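PDB 7M1O: putative ferredoxin from Hydrogenobacter thermophilus, which binds a single [4Fe-4S] cluster and probably serves as a small, soluble electron carrier. Local coordinates for residues P23-N28 / P49-E54; K56-E61 / G65-E70. One frame throughout, in Å; residues are numbered along the deposited sequence.

Interaction 1 (P23-N28 / P49-E54)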
loop_
_atom_site.group_PDB
_atom_site.type_symbol
_atom_site.label_atom_id
_atom_site.label_comp_id
_atom_site.label_asym_id
_atom_site.label_seq_id
_atom_site.Cartn_x
_atom_site.Cartn_y
_atom_site.Cartn_z
ATOM N N PRO A 23 1.270 -8.863 1.592
ATOM C CA PRO A 23 1.001 -8.766 3.031
ATOM C C PRO A 23 2.198 -8.224 3.810
ATOM O O PRO A 23 2.048 -7.818 4.962
ATOM C CB PRO A 23 0.688 -10.211 3.431
ATOM C CG PRO A 23 1.334 -11.050 2.387
ATOM C CD PRO A 23 1.242 -10.258 1.119
ATOM N N GLU A 24 3.370 -8.220 3.181
ATOM C CA GLU A 24 4.563 -7.641 3.788
ATOM C C GLU A 24 4.415 -6.128 3.944
ATOM O O GLU A 24 5.021 -5.530 4.833
ATOM C CB GLU A 24 5.810 -7.951 2.950
ATOM C CG GLU A 24 6.068 -9.433 2.698
ATOM C CD GLU A 24 5.467 -9.929 1.393
ATOM O OE1 GLU A 24 4.433 -9.380 0.959
ATOM O OE2 GLU A 24 6.036 -10.868 0.798
ATOM N N VAL A 25 3.605 -5.519 3.076
ATOM C CA VAL A 25 3.484 -4.063 3.015
ATOM C C VAL A 25 2.095 -3.566 3.416
ATOM O O VAL A 25 1.977 -2.543 4.088
ATOM C CB VAL A 25 3.810 -3.543 1.597
ATOM C CG1 VAL A 25 3.653 -2.027 1.515
ATOM C CG2 VAL A 25 5.221 -3.944 1.204
ATOM N N TYR A 26 1.053 -4.283 3.002
ATOM C CA TYR A 26 -0.323 -3.847 3.239
ATOM C C TYR A 26 -1.115 -4.856 4.062
ATOM O O TYR A 26 -0.850 -6.056 4.015
ATOM C CB TYR A 26 -1.036 -3.602 1.908
ATOM C CG TYR A 26 -0.262 -2.715 0.965
ATOM C CD1 TYR A 26 -0.315 -1.332 1.080
ATOM C CD2 TYR A 26 0.525 -3.259 -0.039
ATOM C CE1 TYR A 26 0.394 -0.518 0.219
ATOM C CE2 TYR A 26 1.237 -2.453 -0.903
ATOM C CZ TYR A 26 1.168 -1.084 -0.770
ATOM O OH TYR A 26 1.877 -0.285 -1.630
ATOM N N LYS A 27 -2.092 -4.354 4.809
ATOM C CA LYS A 27 -2.974 -5.201 5.599
ATOM C C LYS A 27 -4.385 -4.636 5.612
ATOM O O LYS A 27 -4.589 -3.437 5.420
ATOM C CB LYS A 27 -2.460 -5.333 7.036
ATOM C CG LYS A 27 -2.578 -4.050 7.852
ATOM C CD LYS A 27 -1.918 -4.173 9.217
ATOM C CE LYS A 27 -2.032 -2.869 9.995
ATOM N NZ LYS A 27 -1.259 -2.879 11.273
ATOM N N ASN A 28 -5.358 -5.513 5.826
ATOM C CA ASN A 28 -6.721 -5.095 6.101
ATOM C C ASN A 28 -6.728 -4.374 7.448
ATOM O O ASN A 28 -6.347 -4.955 8.465
ATOM C CB ASN A 28 -7.656 -6.309 6.102
ATOM C CG ASN A 28 -9.118 -5.939 6.273
ATOM O OD1 ASN A 28 -9.453 -4.891 6.823
ATOM N ND2 ASN A 28 -10.001 -6.815 5.810
ATOM N N PRO A 49 13.792 -3.255 -0.309
ATOM C CA PRO A 49 14.178 -3.293 -1.724
ATOM C C PRO A 49 13.685 -4.534 -2.472
ATOM O O PRO A 49 13.472 -4.458 -3.682
ATOM C CB PRO A 49 15.713 -3.266 -1.673
ATOM C CG PRO A 49 16.069 -3.704 -0.293
ATOM C CD PRO A 49 14.966 -3.205 0.580
ATOM N N GLU A 50 13.499 -5.650 -1.772
ATOM C CA GLU A 50 13.040 -6.872 -2.423
ATOM C C GLU A 50 11.541 -6.817 -2.726
ATOM O O GLU A 50 11.014 -7.681 -3.426
ATOM C CB GLU A 50 13.359 -8.105 -1.564
ATOM C CG GLU A 50 12.544 -8.255 -0.278
ATOM C CD GLU A 50 13.071 -7.421 0.876
ATOM O OE1 GLU A 50 14.042 -6.659 0.679
ATOM O OE2 GLU A 50 12.510 -7.533 1.985
ATOM N N LEU A 51 10.864 -5.798 -2.205
ATOM C CA LEU A 51 9.418 -5.667 -2.368
ATOM C C LEU A 51 9.033 -4.456 -3.212
ATOM O O LEU A 51 7.852 -4.141 -3.344
ATOM C CB LEU A 51 8.742 -5.580 -0.998
ATOM C CG LEU A 51 8.669 -6.892 -0.213
ATOM C CD1 LEU A 51 8.282 -6.632 1.234
ATOM C CD2 LEU A 51 7.685 -7.856 -0.864
ATOM N N GLU A 52 10.024 -3.789 -3.794
ATOM C CA GLU A 52 9.769 -2.569 -4.552
ATOM C C GLU A 52 8.900 -2.819 -5.784
ATOM O O GLU A 52 7.911 -2.121 -5.997
ATOM C CB GLU A 52 11.089 -1.916 -4.968
ATOM C CG GLU A 52 11.779 -1.166 -3.835
ATOM C CD GLU A 52 13.044 -0.451 -4.280
ATOM O OE1 GLU A 52 13.159 -0.127 -5.480
ATOM O OE2 GLU A 52 13.924 -0.214 -3.425
ATOM N N GLN A 53 9.261 -3.817 -6.584
ATOM C CA GLN A 53 8.537 -4.088 -7.822
ATOM C C GLN A 53 7.124 -4.592 -7.547
ATOM O O GLN A 53 6.191 -4.257 -8.273
ATOM C CB GLN A 53 9.299 -5.098 -8.678
ATOM C CG GLN A 53 10.596 -4.547 -9.248
ATOM C CD GLN A 53 11.285 -5.518 -10.184
ATOM O OE1 GLN A 53 10.642 -6.365 -10.805
ATOM N NE2 GLN A 53 12.604 -5.401 -10.289
ATOM N N GLU A 54 6.971 -5.397 -6.500
ATOM C CA GLU A 54 5.651 -5.855 -6.079
ATOM C C GLU A 54 4.777 -4.662 -5.693
ATOM O O GLU A 54 3.625 -4.557 -6.117
ATOM C CB GLU A 54 5.767 -6.829 -4.904
ATOM C CG GLU A 54 6.327 -8.193 -5.277
ATOM C CD GLU A 54 5.389 -8.987 -6.167
ATOM O OE1 GLU A 54 4.162 -8.950 -5.926
ATOM O OE2 GLU A 54 5.877 -9.647 -7.111
#
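Leu-51 reaches across to Glu-24 and Val-25 with both of its methyl groups. The contact is made by van der Waals touches, with no hydrogen bond between 23-28 and 49-54, and it includes the carboxylate of Glu-24 lying by a leucine methyl. The tightest touch is between Glu-24 CB and Leu-51 CD1, 3.3 Å apart, which is close for two carbons. The two side chains meet at about a right angle, and Glu-24 is folded over the leucine: chi2 of 93° kinks the chain, so that its carboxylate end lies by the second methyl, with Glu-24 CD 3.8 Å from Leu-51 CD2. On the other branch, Leu-51 CD1 also meets Val-25 CG2 at 4.1 Å, and the two side chains run alongside each other, pointing opposite ways. The other methyl of the valine, CG1, sits 3.4 Å above the ring plane of Tyr-26, over its centre, and Val-25 also packs on Val-55 and Thr-5, which ties the contact into the interior.

Charge plays little direct part. Glu-24 OE1 and Glu-54 OE1 are 6.9 Å apart, like charges that may repel mildly. An alanine here in place of Leu-51 would probably take the leucine methyl away from Val-25 CG2 and leave the Glu-24 side chain freer to turn.

Leu-51 occupies the N-cap position of helix 52-61, where its apolar side chain faces the loop that leads into strand 26-28. The contact thus fastens the start of that helix to the entry of the hairpin 26-28/34-36, in a compact single-cluster [4Fe-4S] ferredoxin fold.

Interaction 2 (K56-E61 / G65-E70)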
loop_
_atom_site.group_PDB
_atom_site.type_symbol
_atom_site.label_atom_id
_atom_site.label_comp_id
_atom_site.label_asym_id
_atom_site.label_seq_id
_atom_site.Cartn_x
_atom_site.Cartn_y
_atom_site.Cartn_z
ATOM N N LYS A 56 5.207 -1.562 -6.614
ATOM C CA LYS A 56 4.972 -0.745 -7.799
ATOM C C LYS A 56 3.874 -1.354 -8.663
ATOM O O LYS A 56 3.089 -0.632 -9.279
ATOM C CB LYS A 56 6.258 -0.580 -8.614
ATOM C CG LYS A 56 7.262 0.382 -7.987
ATOM C CD LYS A 56 8.471 0.615 -8.882
ATOM C CE LYS A 56 8.187 1.667 -9.942
ATOM N NZ LYS A 56 9.387 1.957 -10.777
ATOM N N GLU A 57 3.815 -2.682 -8.698
ATOM C CA GLU A 57 2.795 -3.379 -9.472
ATOM C C GLU A 57 1.397 -3.170 -8.895
ATOM O O GLU A 57 0.474 -2.812 -9.626
ATOM C CB GLU A 57 3.111 -4.873 -9.552
ATOM C CG GLU A 57 4.174 -5.218 -10.586
ATOM C CD GLU A 57 4.605 -6.668 -10.525
ATOM O OE1 GLU A 57 3.884 -7.482 -9.907
ATOM O OE2 GLU A 57 5.670 -6.995 -11.090
ATOM N N VAL A 58 1.230 -3.387 -7.593
ATOM C CA VAL A 58 -0.088 -3.233 -6.979
ATOM C C VAL A 58 -0.526 -1.774 -6.999
ATOM O O VAL A 58 -1.720 -1.479 -6.990
ATOM C CB VAL A 58 -0.123 -3.746 -5.526
ATOM C CG1 VAL A 58 0.182 -5.231 -5.482
ATOM C CG2 VAL A 58 0.844 -2.966 -4.647
ATOM N N THR A 59 0.442 -0.863 -7.014
ATOM C CA THR A 59 0.150 0.559 -7.126
ATOM C C THR A 59 -0.547 0.851 -8.456
ATOM O O THR A 59 -1.506 1.622 -8.509
ATOM C CB THR A 59 1.433 1.408 -7.010
ATOM O OG1 THR A 59 2.017 1.219 -5.714
ATOM C CG2 THR A 59 1.131 2.889 -7.214
ATOM N N ASP A 60 -0.062 0.226 -9.527
ATOM C CA ASP A 60 -0.671 0.386 -10.844
ATOM C C ASP A 60 -1.972 -0.402 -10.955
ATOM O O ASP A 60 -2.843 -0.067 -11.760
ATOM C CB ASP A 60 0.290 -0.066 -11.946
ATOM C CG ASP A 60 1.490 0.851 -12.096
ATOM O OD1 ASP A 60 1.424 2.014 -11.644
ATOM O OD2 ASP A 60 2.500 0.406 -12.680
ATOM N N GLU A 61 -2.100 -1.446 -10.144
ATOM C CA GLU A 61 -3.229 -2.364 -10.247
ATOM C C GLU A 61 -4.390 -1.985 -9.334
ATOM O O GLU A 61 -5.512 -2.440 -9.545
ATOM C CB GLU A 61 -2.773 -3.788 -9.935
ATOM C CG GLU A 61 -1.920 -4.404 -11.034
ATOM C CD GLU A 61 -1.273 -5.710 -10.617
ATOM O OE1 GLU A 61 -1.334 -6.057 -9.419
ATOM O OE2 GLU A 61 -0.700 -6.390 -11.491
ATOM N N GLY A 65 -6.900 3.807 -7.380
ATOM C CA GLY A 65 -5.781 4.730 -7.345
ATOM C C GLY A 65 -5.530 5.231 -5.932
ATOM O O GLY A 65 -5.112 6.373 -5.731
ATOM N N SER A 66 -5.789 4.363 -4.956
ATOM C CA SER A 66 -5.699 4.727 -3.546
ATOM C C SER A 66 -4.277 4.604 -3.020
ATOM O O SER A 66 -3.904 5.266 -2.051
ATOM C CB SER A 66 -6.628 3.847 -2.708
ATOM O OG SER A 66 -7.967 3.945 -3.156
ATOM N N ILE A 67 -3.488 3.745 -3.656
ATOM C CA ILE A 67 -2.114 3.526 -3.235
ATOM C C ILE A 67 -1.198 4.554 -3.878
ATOM O O ILE A 67 -1.061 4.609 -5.102
ATOM C CB ILE A 67 -1.630 2.110 -3.590
ATOM C CG1 ILE A 67 -2.583 1.072 -2.989
ATOM C CG2 ILE A 67 -0.207 1.896 -3.082
ATOM C CD1 ILE A 67 -2.241 -0.357 -3.326
ATOM N N ILE A 68 -0.582 5.374 -3.034
ATOM C CA ILE A 68 0.377 6.371 -3.477
ATOM C C ILE A 68 1.775 5.871 -3.156
ATOM O O ILE A 68 2.069 5.522 -2.015
ATOM C CB ILE A 68 0.131 7.732 -2.805
ATOM C CG1 ILE A 68 -1.361 8.083 -2.839
ATOM C CG2 ILE A 68 0.962 8.818 -3.475
ATOM C CD1 ILE A 68 -1.995 8.008 -4.214
ATOM N N THR A 69 2.623 5.823 -4.176
ATOM C CA THR A 69 3.980 5.305 -4.048
ATOM C C THR A 69 4.941 6.282 -4.707
ATOM O O THR A 69 4.607 6.896 -5.719
ATOM C CB THR A 69 4.116 3.910 -4.701
ATOM O OG1 THR A 69 3.283 2.972 -4.009
ATOM C CG2 THR A 69 5.555 3.417 -4.667
ATOM N N GLU A 70 6.130 6.437 -4.136
ATOM C CA GLU A 70 7.112 7.336 -4.724
ATOM C C GLU A 70 8.541 6.997 -4.320
ATOM O O GLU A 70 8.785 6.363 -3.293
ATOM C CB GLU A 70 6.793 8.787 -4.349
ATOM C CG GLU A 70 6.585 9.026 -2.866
ATOM C CD GLU A 70 6.191 10.460 -2.553
ATOM O OE1 GLU A 70 5.570 11.119 -3.415
ATOM O OE2 GLU A 70 6.505 10.931 -1.443
HETATM O O HOH W 1 -2.859 3.195 -6.855
#
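Thr-59 and Thr-69 face each other with their hydroxyls, OG1 to OG1 at 2.8 Å, their side chains crossing obliquely. Both threonines hold OG1 beside the backbone N (chi1 -63° in Thr-59), which in the helix lets the hydroxyl bond back to the carbonyl of Val-55, while Thr-69 OG1 is hydrogen-bonded to Thr-5 OG1. The two hydroxyls thus lie close together between Val-55 O in the helix and Thr-5 OG1 on strand 3-7.

Ile-67 comes in alongside. Its CG2 branch, anti to the backbone N, lies 3.5 Å from Thr-59 OG1, and Thr-59 CG2 in turn packs on the backbone, 3.5 Å from Ile-67 O. The longer branch, stretched out at chi2 177°, reaches across to Val-58, its CD1 3.9 Å from Val-58 O and 4.3 Å from Val-58 CG2.

This is a helix lying on an antiparallel sheet, with helix 52-61 followed by edge strand 67-71; the axes of 56-61 and 67-70 pass 8.0 Å apart at 138°, so the chain largely doubles back on itself. The short loop between them carries Cys-62, a cluster ligand, and Ile-67 lines the cluster pocket, also touching Cys-18.

A water fastens the two backbones: it donates to Thr-59 O at 2.7 Å and to Ile-67 O at 2.9 Å, so the last turn of the helix is held to the strand by more than side chains. At the far end of the strand segment, Glu-70 forms a salt bridge to Arg-4 of the neighbouring strand, and Glu-61 pairs with Arg-21 of helix 17-21.

Overall arrangement
Both segments of interaction 1 come before those of interaction 2 in the sequence, and helix 52-61 is common to both: interaction 1 joins the residues just before strand 26-28 to its N-cap, interaction 2 lies on its second half. The centres lie 11 Å apart, yet they touch through Tyr-26, whose OH comes within 3.3 Å of Ile-67 CG2 and whose CE2 lies 3.8 Å from Val-58 CG2. This side chain, from strand 26-28, packs on both the helix and the three-stranded sheet, so hairpin, helix and sheet meet there. Interaction 2 reaches the cluster pocket itself, whereas the side chain of Val-25 in interaction 1 is about 10 Å from the cluster.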